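Local coordinates for protein listeriolysin O (Listeria monocytogenes, PDB 4CDB) that punctures cholesterol-containing host membranes, changing shape after binding, inserting and assembling into an oligomeric pore that lyses the cell, at residues V39-V45 with K363-I369; I70-N74 with Q178-K182; L99-Q103 with F183-F187; A173-L179 with V196-I201. All blocks are in the same frame, centred on the assembly; numbering follows the deposited sequence.

In the fold
All four contacts surround helix 176-183, part of the region that becomes beta-stranded membrane spans in the pore. In contact 1, strand 39-41 lies along strand 362-385. Strand 59-74 runs antiparallel on the other side of that strand and carries the helix in contact 2; the centres of contacts 1 and 2 are about 8 Å apart. Contact 3 holds the turn after the helix, and contact 4 joins its start to helix 198-202; their centres lie about 17 Å apart. Contacts 1 and 4 meet where Ser177 OG bonds Tyr40 OH (2.8 Å) and Ser366 OG (2.9 Å), while Leu179 CD1 meets Phe187 CZ at 3.4 Å. Sodium ions add bridges, one joining Asn364 to Ile180 and another Asp43 to Ser177.

Contact 1. Residues V39-V45 with K363-I369; sequences VYHGDAV and KNNSEYI. With NA (sodium ion), chain H; NA (sodium ion), chain K; NA (sodium ion), chain R.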
# COMPACT_ATOMS: atom_id res chain seq x y z
N VAL A 39 -19.38 -5.04 7.21
CA VAL A 39 -18.41 -5.97 6.65
C VAL A 39 -18.12 -5.72 5.17
O VAL A 39 -19.00 -5.33 4.41
CB VAL A 39 -18.88 -7.43 6.81
CG1 VAL A 39 -18.82 -7.86 8.27
CG2 VAL A 39 -20.29 -7.59 6.27
N TYR A 40 -16.87 -5.96 4.78
CA TYR A 40 -16.50 -6.00 3.37
C TYR A 40 -15.94 -7.37 3.01
O TYR A 40 -14.86 -7.75 3.46
CB TYR A 40 -15.47 -4.92 3.02
CG TYR A 40 -14.87 -5.11 1.65
CD1 TYR A 40 -15.62 -4.89 0.50
CD2 TYR A 40 -13.56 -5.54 1.50
CE1 TYR A 40 -15.08 -5.08 -0.76
CE2 TYR A 40 -13.01 -5.73 0.24
CZ TYR A 40 -13.77 -5.50 -0.88
OH TYR A 40 -13.22 -5.68 -2.13
N HIS A 41 -16.69 -8.11 2.21
CA HIS A 41 -16.24 -9.42 1.75
C HIS A 41 -15.55 -9.29 0.39
O HIS A 41 -16.21 -9.07 -0.63
CB HIS A 41 -17.41 -10.40 1.68
CG HIS A 41 -18.07 -10.64 3.00
ND1 HIS A 41 -17.41 -11.20 4.07
CD2 HIS A 41 -19.34 -10.41 3.42
CE1 HIS A 41 -18.24 -11.30 5.09
NE2 HIS A 41 -19.41 -10.83 4.73
N GLY A 42 -14.23 -9.43 0.38
CA GLY A 42 -13.46 -9.26 -0.84
C GLY A 42 -13.50 -10.44 -1.78
O GLY A 42 -14.38 -11.30 -1.68
N ASP A 43 -12.54 -10.49 -2.70
CA ASP A 43 -12.47 -11.58 -3.68
C ASP A 43 -12.21 -12.92 -3.01
O ASP A 43 -11.60 -12.99 -1.95
CB ASP A 43 -11.38 -11.31 -4.71
CG ASP A 43 -11.67 -10.13 -5.59
OD1 ASP A 43 -12.85 -9.71 -5.66
OD2 ASP A 43 -10.73 -9.61 -6.23
N ALA A 44 -12.68 -13.98 -3.66
CA ALA A 44 -12.34 -15.34 -3.26
C ALA A 44 -11.43 -15.94 -4.32
O ALA A 44 -11.83 -16.06 -5.48
CB ALA A 44 -13.60 -16.17 -3.10
N VAL A 45 -10.21 -16.30 -3.95
CA VAL A 45 -9.28 -16.90 -4.90
C VAL A 45 -9.57 -18.39 -5.05
O VAL A 45 -9.32 -19.18 -4.13
CB VAL A 45 -7.82 -16.71 -4.48
CG1 VAL A 45 -6.89 -17.48 -5.42
CG2 VAL A 45 -7.46 -15.24 -4.46
N LYS A 363 -15.35 -4.63 9.37
CA LYS A 363 -14.63 -5.89 9.28
C LYS A 363 -14.33 -6.25 7.82
O LYS A 363 -15.24 -6.52 7.04
CB LYS A 363 -15.42 -7.01 9.95
CG LYS A 363 -14.76 -8.37 9.87
CD LYS A 363 -15.36 -9.33 10.89
CE LYS A 363 -15.14 -8.80 12.31
NZ LYS A 363 -15.73 -9.71 13.34
N ASN A 364 -13.05 -6.25 7.47
CA ASN A 364 -12.64 -6.56 6.10
C ASN A 364 -11.95 -7.91 5.98
O ASN A 364 -11.16 -8.30 6.84
CB ASN A 364 -11.69 -5.48 5.56
CG ASN A 364 -12.29 -4.09 5.60
OD1 ASN A 364 -12.89 -3.64 4.63
ND2 ASN A 364 -12.13 -3.41 6.73
N ASN A 365 -12.27 -8.63 4.91
CA ASN A 365 -11.54 -9.84 4.55
C ASN A 365 -11.49 -10.00 3.03
O ASN A 365 -12.50 -9.85 2.34
CB ASN A 365 -12.14 -11.08 5.21
CG ASN A 365 -13.41 -11.55 4.53
OD1 ASN A 365 -13.43 -12.63 3.93
ND2 ASN A 365 -14.46 -10.75 4.61
N SER A 366 -10.30 -10.29 2.51
CA SER A 366 -10.12 -10.42 1.07
C SER A 366 -8.97 -11.36 0.74
O SER A 366 -7.92 -11.34 1.39
CB SER A 366 -9.86 -9.05 0.44
OG SER A 366 -9.61 -9.17 -0.95
N GLU A 367 -9.17 -12.19 -0.28
CA GLU A 367 -8.11 -13.05 -0.77
C GLU A 367 -7.59 -12.49 -2.08
O GLU A 367 -8.35 -11.92 -2.87
CB GLU A 367 -8.62 -14.48 -0.99
CG GLU A 367 -9.11 -15.16 0.28
CD GLU A 367 -9.67 -16.55 0.01
OE1 GLU A 367 -9.81 -16.91 -1.18
OE2 GLU A 367 -9.95 -17.27 0.98
N TYR A 368 -6.29 -12.64 -2.32
CA TYR A 368 -5.67 -12.14 -3.54
C TYR A 368 -4.46 -12.97 -3.95
O TYR A 368 -3.88 -13.69 -3.15
CB TYR A 368 -5.29 -10.66 -3.38
CG TYR A 368 -4.21 -10.39 -2.35
CD1 TYR A 368 -4.53 -10.22 -1.01
CD2 TYR A 368 -2.88 -10.30 -2.72
CE1 TYR A 368 -3.55 -9.96 -0.07
CE2 TYR A 368 -1.89 -10.05 -1.79
CZ TYR A 368 -2.23 -9.88 -0.46
OH TYR A 368 -1.25 -9.63 0.47
N ILE A 369 -4.09 -12.85 -5.23
CA ILE A 369 -2.92 -13.55 -5.74
C ILE A 369 -1.72 -12.62 -5.75
O ILE A 369 -1.71 -11.60 -6.45
CB ILE A 369 -3.16 -14.08 -7.16
CG1 ILE A 369 -4.29 -15.11 -7.16
CG2 ILE A 369 -1.89 -14.69 -7.73
CD1 ILE A 369 -4.65 -15.64 -8.54
NA NA H . -13.02 -1.58 3.31
NA NA K . -1.59 -7.07 1.52
NA NA R . -10.09 -7.16 -7.16
O HOH W 1 -8.08 -10.32 -5.17
O HOH W 2 -12.45 -0.48 6.02
O HOH W 3 -14.68 0.73 3.47
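This is a parallel beta pairing: strand 39-41 runs parallel to residues 363-369 of the long strand 362-385, the local axes 4.7 Å apart and 5° from parallel. At Lys363 the carbonyl O accepts Tyr40 N (2.8 Å) and also lies 3.2 Å from Val39 CA, a CA-H...O contact. Asn364 points to the face that carries Tyr40, towards helix 176-183. Its OD1 binds a sodium at 2.4 Å, an ion shared with Ile180 O of that helix, while its ND2 bonds Gln72 O on strand 59-74. Asn365 does the most for the register: its N donates to Tyr40 O (3.1 Å), its O takes Gly42 N (2.6 Å), and its ND2 donates to His41 ND1 (3.0 Å) on the other face. Next comes Ser366, packed so close under Gly42 that a CB there would fall 2.3 Å from Ser366 CB; its OG bonds Ser177. Beyond strand 39-41 the hydrogen bonding continues from the loop to Glu367, whose N donates to Asp43 O (3.1 Å) and whose OE1 receives Val45 N (2.9 Å). Tyr368 turns the opposite way, and its OH binds a second sodium. Ile369 closes the contact, its CG1 packing 3.9 Å from Val45 CG1.

Contact 2. Residues I70-N74 with Q178-K182; sequences INQNN and QLIAK. With NA (sodium ion), chain K; NA (sodium ion), chain H.
This is helix-on-strand packing, with helix 176-183 of the toxin's membrane-inserting region lying against strand 59-74. The local axes are 8.6 Å apart and cross at 21°, nearly parallel in direction. Segment 70-74 is extended, its alternate residues Ile70, Gln72 and Asn74 facing the helix; segment 178-182 is helical. The CA atoms of Ile70 and Gln178 are 6.7 Å apart. Ile70, with chi1 and chi2 both t, is the main wedge: its CD1 sits 3.7 Å from Gln178 O and 3.8 Å from Lys182 CB, while its CG2 is 4.0 Å from Ala181 CB. Further along, Gln72 (also t, t) places OE1 3.7 Å from Lys182 CD. The segments share no hydrogen bond, so the interface rests on packing. In the pore this helical region is beta-stranded, so the packing belongs to the soluble form. Lys182 NZ forms a salt bridge with Glu171 of strand 165-172, Leu179 faces helix 187-194, and strand 362-385 flanks strand 59-74, with Asn364 and Ile180 O sharing a sodium.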
# COMPACT_ATOMS: atom_id res chain seq x y z
N ILE A 70 -5.89 -10.81 3.18
CA ILE A 70 -5.84 -9.60 3.98
C ILE A 70 -7.12 -9.49 4.82
O ILE A 70 -8.22 -9.29 4.30
CB ILE A 70 -5.59 -8.32 3.12
CG1 ILE A 70 -5.68 -7.06 3.99
CG2 ILE A 70 -6.54 -8.25 1.94
CD1 ILE A 70 -5.24 -5.80 3.28
N ASN A 71 -6.96 -9.68 6.13
CA ASN A 71 -8.08 -9.69 7.06
C ASN A 71 -7.89 -8.62 8.13
O ASN A 71 -7.04 -8.75 9.00
CB ASN A 71 -8.21 -11.07 7.71
CG ASN A 71 -9.60 -11.65 7.60
OD1 ASN A 71 -9.80 -12.71 7.00
ND2 ASN A 71 -10.58 -10.97 8.18
N GLN A 72 -8.69 -7.56 8.05
CA GLN A 72 -8.42 -6.35 8.82
C GLN A 72 -9.68 -5.61 9.30
O GLN A 72 -10.62 -5.42 8.54
CB GLN A 72 -7.55 -5.42 7.97
CG GLN A 72 -7.25 -4.08 8.60
CD GLN A 72 -6.28 -3.27 7.77
OE1 GLN A 72 -5.27 -3.79 7.29
NE2 GLN A 72 -6.57 -1.98 7.59
N ASN A 73 -9.67 -5.21 10.57
CA ASN A 73 -10.79 -4.46 11.14
C ASN A 73 -10.44 -2.99 11.32
O ASN A 73 -9.49 -2.65 12.03
CB ASN A 73 -11.21 -5.07 12.47
CG ASN A 73 -11.53 -6.54 12.36
OD1 ASN A 73 -11.77 -7.06 11.27
ND2 ASN A 73 -11.55 -7.24 13.49
N ASN A 74 -11.20 -2.12 10.66
CA ASN A 74 -10.92 -0.68 10.69
C ASN A 74 -12.01 0.12 11.40
O ASN A 74 -13.20 -0.01 11.09
CB ASN A 74 -10.72 -0.15 9.27
CG ASN A 74 -9.56 -0.83 8.56
OD1 ASN A 74 -8.55 -1.16 9.18
ND2 ASN A 74 -9.70 -1.03 7.26
N GLN A 178 -8.00 -6.23 -2.72
CA GLN A 178 -6.98 -6.22 -1.67
C GLN A 178 -6.81 -4.83 -1.10
O GLN A 178 -6.78 -4.63 0.12
CB GLN A 178 -5.64 -6.72 -2.22
CG GLN A 178 -4.48 -6.56 -1.26
CD GLN A 178 -3.19 -6.17 -1.96
OE1 GLN A 178 -3.20 -5.83 -3.14
NE2 GLN A 178 -2.08 -6.20 -1.23
N LEU A 179 -6.70 -3.85 -1.99
CA LEU A 179 -6.47 -2.46 -1.58
C LEU A 179 -7.73 -1.83 -0.98
O LEU A 179 -7.63 -0.92 -0.15
CB LEU A 179 -5.94 -1.64 -2.75
CG LEU A 179 -4.57 -2.10 -3.25
CD1 LEU A 179 -4.12 -1.28 -4.45
CD2 LEU A 179 -3.55 -2.01 -2.12
N ILE A 180 -8.89 -2.31 -1.38
CA ILE A 180 -10.15 -1.87 -0.79
C ILE A 180 -10.23 -2.30 0.67
O ILE A 180 -10.69 -1.56 1.53
CB ILE A 180 -11.37 -2.38 -1.59
CG1 ILE A 180 -11.49 -1.62 -2.91
CG2 ILE A 180 -12.65 -2.20 -0.80
CD1 ILE A 180 -12.64 -2.07 -3.78
N ALA A 181 -9.75 -3.51 0.96
CA ALA A 181 -9.73 -4.02 2.32
C ALA A 181 -8.77 -3.22 3.20
O ALA A 181 -8.93 -3.18 4.42
CB ALA A 181 -9.36 -5.49 2.33
N LYS A 182 -7.80 -2.58 2.57
CA LYS A 182 -6.77 -1.83 3.29
C LYS A 182 -7.09 -0.34 3.37
O LYS A 182 -6.96 0.28 4.43
CB LYS A 182 -5.41 -2.03 2.62
CG LYS A 182 -4.25 -1.32 3.30
CD LYS A 182 -3.59 -2.20 4.34
CE LYS A 182 -2.36 -1.53 4.92
NZ LYS A 182 -1.33 -2.52 5.35
NA NA K . -1.59 -7.07 1.52
NA NA H . -13.02 -1.58 3.31
O HOH W 2 -12.45 -0.48 6.02
O HOH W 3 -14.68 0.73 3.47

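Contact 3. Residues L99-Q103 with F183-F187; sequences LVENQ and FGTAF. With NA (sodium ion), chain N.
A Schellman motif ending helix 97-100 meets a type I beta turn, Gly184 to Phe187, that links helices 176-183 and 187-194 within a region that spans the membrane as beta strand in the pore. Leu99 is helical and its O accepts a weak bond from Asn102 N (3.1 Å), one part of the Schellman pattern; Gln103 N closes the other, reaching back to the carbonyl just before Leu99. Val100 is helical too, and its O is the first anchoring point: Thr185 OG1 donates to it at 2.9 Å, with Thr185 chi1 at m. A water donates to the same Val100 O (2.7 Å) and accepts from Thr185 N (3.2 Å); it also ligates the sodium held by Asn364 and Ile180. Glu101 leaves the helix (phi -75°, psi 6°), its CA 5.2 Å from that of Thr185 and its CG 4.1 Å from Thr185 CG2. Asn102 then adopts the left-handed conformation of the C-prime residue (58°, 33°) and, with chi1 m, points towards the turn, its side chain also touching strand 77-78. Across from it, Gly184 has phi 79° and psi 170°, and its O accepts Phe187 N (3.1 Å). Just before it, Phe183 O binds another sodium, shared with Gln78 and Tyr265. Asn102 OD1 takes the backbone Ala186 N at 2.8 Å.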
# COMPACT_ATOMS: atom_id res chain seq x y z
N LEU A 99 -22.41 2.55 4.28
CA LEU A 99 -21.36 3.13 5.12
C LEU A 99 -20.02 2.49 4.78
O LEU A 99 -18.98 3.16 4.80
CB LEU A 99 -21.68 2.94 6.60
CG LEU A 99 -20.65 3.47 7.60
CD1 LEU A 99 -20.36 4.93 7.34
CD2 LEU A 99 -21.14 3.27 9.03
N VAL A 100 -20.05 1.20 4.48
CA VAL A 100 -18.85 0.48 4.08
C VAL A 100 -18.38 0.98 2.71
O VAL A 100 -17.19 1.08 2.45
CB VAL A 100 -19.10 -1.05 4.03
CG1 VAL A 100 -17.85 -1.78 3.57
CG2 VAL A 100 -19.53 -1.55 5.40
N GLU A 101 -19.34 1.31 1.85
CA GLU A 101 -19.04 1.85 0.53
C GLU A 101 -18.58 3.31 0.58
O GLU A 101 -18.40 3.94 -0.46
CB GLU A 101 -20.25 1.74 -0.39
CG GLU A 101 -20.13 0.68 -1.48
CD GLU A 101 -20.75 -0.64 -1.09
OE1 GLU A 101 -20.14 -1.39 -0.31
OE2 GLU A 101 -21.87 -0.93 -1.58
N ASN A 102 -18.41 3.83 1.79
CA ASN A 102 -17.99 5.22 2.00
C ASN A 102 -18.93 6.24 1.37
O ASN A 102 -18.49 7.29 0.90
CB ASN A 102 -16.55 5.45 1.52
CG ASN A 102 -15.53 4.68 2.34
OD1 ASN A 102 -14.55 4.17 1.81
ND2 ASN A 102 -15.78 4.58 3.64
N GLN A 103 -20.21 5.91 1.34
CA GLN A 103 -21.25 6.86 0.95
C GLN A 103 -22.52 6.59 1.75
O GLN A 103 -23.55 6.21 1.20
CB GLN A 103 -21.51 6.80 -0.56
CG GLN A 103 -21.65 5.40 -1.14
CD GLN A 103 -21.98 5.40 -2.62
OE1 GLN A 103 -21.49 6.24 -3.38
NE2 GLN A 103 -22.82 4.47 -3.05
N PHE A 183 -7.51 0.24 2.25
CA PHE A 183 -7.73 1.68 2.18
C PHE A 183 -9.20 2.07 2.10
O PHE A 183 -9.53 3.24 1.88
CB PHE A 183 -6.97 2.26 0.98
CG PHE A 183 -5.49 2.02 1.03
CD1 PHE A 183 -4.67 2.82 1.81
CD2 PHE A 183 -4.91 1.00 0.28
CE1 PHE A 183 -3.30 2.60 1.86
CE2 PHE A 183 -3.54 0.78 0.32
CZ PHE A 183 -2.74 1.58 1.11
N GLY A 184 -10.09 1.10 2.29
CA GLY A 184 -11.52 1.37 2.23
C GLY A 184 -12.01 1.44 0.80
O GLY A 184 -11.21 1.48 -0.14
N THR A 185 -13.33 1.48 0.63
CA THR A 185 -13.95 1.56 -0.69
C THR A 185 -13.57 2.87 -1.39
O THR A 185 -13.60 2.97 -2.62
CB THR A 185 -15.49 1.43 -0.59
OG1 THR A 185 -15.82 0.21 0.07
CG2 THR A 185 -16.14 1.45 -1.97
N ALA A 186 -13.20 3.86 -0.59
CA ALA A 186 -12.77 5.16 -1.12
C ALA A 186 -11.57 5.05 -2.06
O ALA A 186 -11.29 5.98 -2.82
CB ALA A 186 -12.47 6.12 0.03
N PHE A 187 -10.86 3.93 -2.01
CA PHE A 187 -9.73 3.70 -2.90
C PHE A 187 -10.14 3.75 -4.38
O PHE A 187 -9.36 4.19 -5.23
CB PHE A 187 -9.02 2.38 -2.59
CG PHE A 187 -8.01 1.98 -3.63
CD1 PHE A 187 -6.77 2.59 -3.69
CD2 PHE A 187 -8.32 1.00 -4.57
CE1 PHE A 187 -5.84 2.23 -4.66
CE2 PHE A 187 -7.40 0.64 -5.54
CZ PHE A 187 -6.16 1.25 -5.58
NA NA N . -7.93 5.58 2.02
O HOH W 3 -14.68 0.73 3.47
O HOH W 4 -6.41 5.32 4.08

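Contact 4. Residues A173-L179 with V196-I201; sequences AYSESQL and VNFGAI. With NA (sodium ion), chain R; NA (sodium ion), chain S; NA (sodium ion), chain K.
The Phe198 ring, with chi1 m, lies against the backbone where helix 176-183 begins: Glu176 N sits over one face, 3.5 Å from CZ, Ser175 C is 3.4 Å from CE1, and Tyr174 O is 3.5 Å from CD1. At the ring edge, near its plane, Leu179 CD1 approaches Phe198 CZ at 4.0 Å. The closest CA pair is Tyr174 with Phe198, 6.0 Å apart. Beside the ring, Ala173 CB touches both Val196 CG1 (3.7 Å) and Ile201 CD1 (4.3 Å), and Tyr174 CD1 packs 3.9 Å from Ile201 CG2. From Glu176 on, and throughout 196-201, the segments belong to parts of the cholesterol-dependent cytolysin that are beta-stranded in the membrane; here they are the starts of helices 176-183 and 198-202, both resting on strand 207-222. Each helix is N-capped. Ser175, extended at phi -152° and psi 156° with chi1 p, takes Gln178 N on its OG (3.2 Å). Asn197, with chi1 t, takes Ala200 N on its OD1 (3.0 Å), and it also centres an inverse gamma turn, in which Phe198 N makes a weak bond to Val196 O (3.0 Å). One water bridges the segments, donating to Tyr174 O (2.8 Å) and Phe198 O (2.9 Å). Glu176, with chi1 t, leads away from the ring, and its OE2 binds a sodium at 2.5 Å, an ion shared with Asn191.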
# COMPACT_ATOMS: atom_id res chain seq x y z
N ALA A 173 0.76 -3.30 -4.26
CA ALA A 173 -0.52 -3.53 -4.93
C ALA A 173 -0.56 -4.85 -5.71
O ALA A 173 0.40 -5.22 -6.37
CB ALA A 173 -0.85 -2.36 -5.84
N TYR A 174 -1.70 -5.53 -5.64
CA TYR A 174 -1.90 -6.78 -6.37
C TYR A 174 -3.32 -6.91 -6.94
O TYR A 174 -3.50 -7.44 -8.03
CB TYR A 174 -1.56 -7.98 -5.49
CG TYR A 174 -0.09 -8.06 -5.13
CD1 TYR A 174 0.86 -8.36 -6.09
CD2 TYR A 174 0.33 -7.81 -3.84
CE1 TYR A 174 2.20 -8.43 -5.77
CE2 TYR A 174 1.68 -7.87 -3.50
CZ TYR A 174 2.61 -8.18 -4.47
OH TYR A 174 3.94 -8.24 -4.15
N SER A 175 -4.31 -6.42 -6.20
CA SER A 175 -5.69 -6.42 -6.68
C SER A 175 -6.51 -5.29 -6.08
O SER A 175 -6.18 -4.78 -5.00
CB SER A 175 -6.36 -7.77 -6.41
OG SER A 175 -6.67 -7.92 -5.04
N GLU A 176 -7.56 -4.89 -6.78
CA GLU A 176 -8.44 -3.83 -6.30
C GLU A 176 -9.07 -4.20 -4.96
O GLU A 176 -9.10 -3.39 -4.03
CB GLU A 176 -9.55 -3.54 -7.32
CG GLU A 176 -10.53 -2.47 -6.88
CD GLU A 176 -11.75 -2.37 -7.79
OE1 GLU A 176 -12.58 -3.30 -7.78
OE2 GLU A 176 -11.87 -1.36 -8.51
N SER A 177 -9.55 -5.43 -4.87
CA SER A 177 -10.21 -5.92 -3.66
C SER A 177 -9.27 -5.94 -2.46
O SER A 177 -9.68 -5.70 -1.33
CB SER A 177 -10.78 -7.31 -3.90
OG SER A 177 -11.44 -7.79 -2.74
N GLN A 178 -8.00 -6.23 -2.72
CA GLN A 178 -6.98 -6.22 -1.67
C GLN A 178 -6.81 -4.83 -1.10
O GLN A 178 -6.78 -4.63 0.12
CB GLN A 178 -5.64 -6.72 -2.22
CG GLN A 178 -4.48 -6.56 -1.26
CD GLN A 178 -3.19 -6.17 -1.96
OE1 GLN A 178 -3.20 -5.83 -3.14
NE2 GLN A 178 -2.08 -6.20 -1.23
N LEU A 179 -6.70 -3.85 -1.99
CA LEU A 179 -6.47 -2.46 -1.58
C LEU A 179 -7.73 -1.83 -0.98
O LEU A 179 -7.63 -0.92 -0.15
CB LEU A 179 -5.94 -1.64 -2.75
CG LEU A 179 -4.57 -2.10 -3.25
CD1 LEU A 179 -4.12 -1.28 -4.45
CD2 LEU A 179 -3.55 -2.01 -2.12
N VAL A 196 -3.81 2.09 -10.87
CA VAL A 196 -2.89 0.99 -10.57
C VAL A 196 -2.98 -0.09 -11.64
O VAL A 196 -4.07 -0.60 -11.93
CB VAL A 196 -3.17 0.38 -9.19
CG1 VAL A 196 -2.24 -0.79 -8.93
CG2 VAL A 196 -3.03 1.44 -8.10
N ASN A 197 -1.84 -0.44 -12.23
CA ASN A 197 -1.80 -1.42 -13.31
C ASN A 197 -1.76 -2.86 -12.79
O ASN A 197 -0.70 -3.48 -12.76
CB ASN A 197 -0.59 -1.15 -14.21
CG ASN A 197 -0.73 -1.77 -15.59
OD1 ASN A 197 -1.34 -2.83 -15.75
ND2 ASN A 197 -0.16 -1.12 -16.59
N PHE A 198 -2.92 -3.37 -12.40
CA PHE A 198 -3.02 -4.72 -11.84
C PHE A 198 -2.67 -5.80 -12.87
O PHE A 198 -2.17 -6.88 -12.50
CB PHE A 198 -4.42 -4.97 -11.28
CG PHE A 198 -4.79 -4.05 -10.14
CD1 PHE A 198 -4.13 -4.14 -8.92
CD2 PHE A 198 -5.80 -3.12 -10.29
CE1 PHE A 198 -4.48 -3.30 -7.88
CE2 PHE A 198 -6.15 -2.28 -9.24
CZ PHE A 198 -5.48 -2.37 -8.04
N GLY A 199 -2.92 -5.52 -14.14
CA GLY A 199 -2.62 -6.45 -15.21
C GLY A 199 -1.13 -6.70 -15.36
O GLY A 199 -0.69 -7.84 -15.43
N ALA A 200 -0.36 -5.62 -15.41
CA ALA A 200 1.08 -5.70 -15.61
C ALA A 200 1.77 -6.34 -14.41
O ALA A 200 2.75 -7.08 -14.56
CB ALA A 200 1.66 -4.32 -15.88
N ILE A 201 1.26 -6.05 -13.21
CA ILE A 201 1.78 -6.65 -11.99
C ILE A 201 1.51 -8.15 -11.98
O ILE A 201 2.34 -8.94 -11.53
CB ILE A 201 1.13 -6.01 -10.74
CG1 ILE A 201 1.42 -4.51 -10.71
CG2 ILE A 201 1.64 -6.66 -9.47
CD1 ILE A 201 0.66 -3.77 -9.62
NA NA R . -10.09 -7.16 -7.16
NA NA S . -10.59 0.82 -8.86
NA NA K . -1.59 -7.07 1.52
O HOH W 5 -1.70 -8.19 -9.99
O HOH W 6 -11.50 2.97 -9.74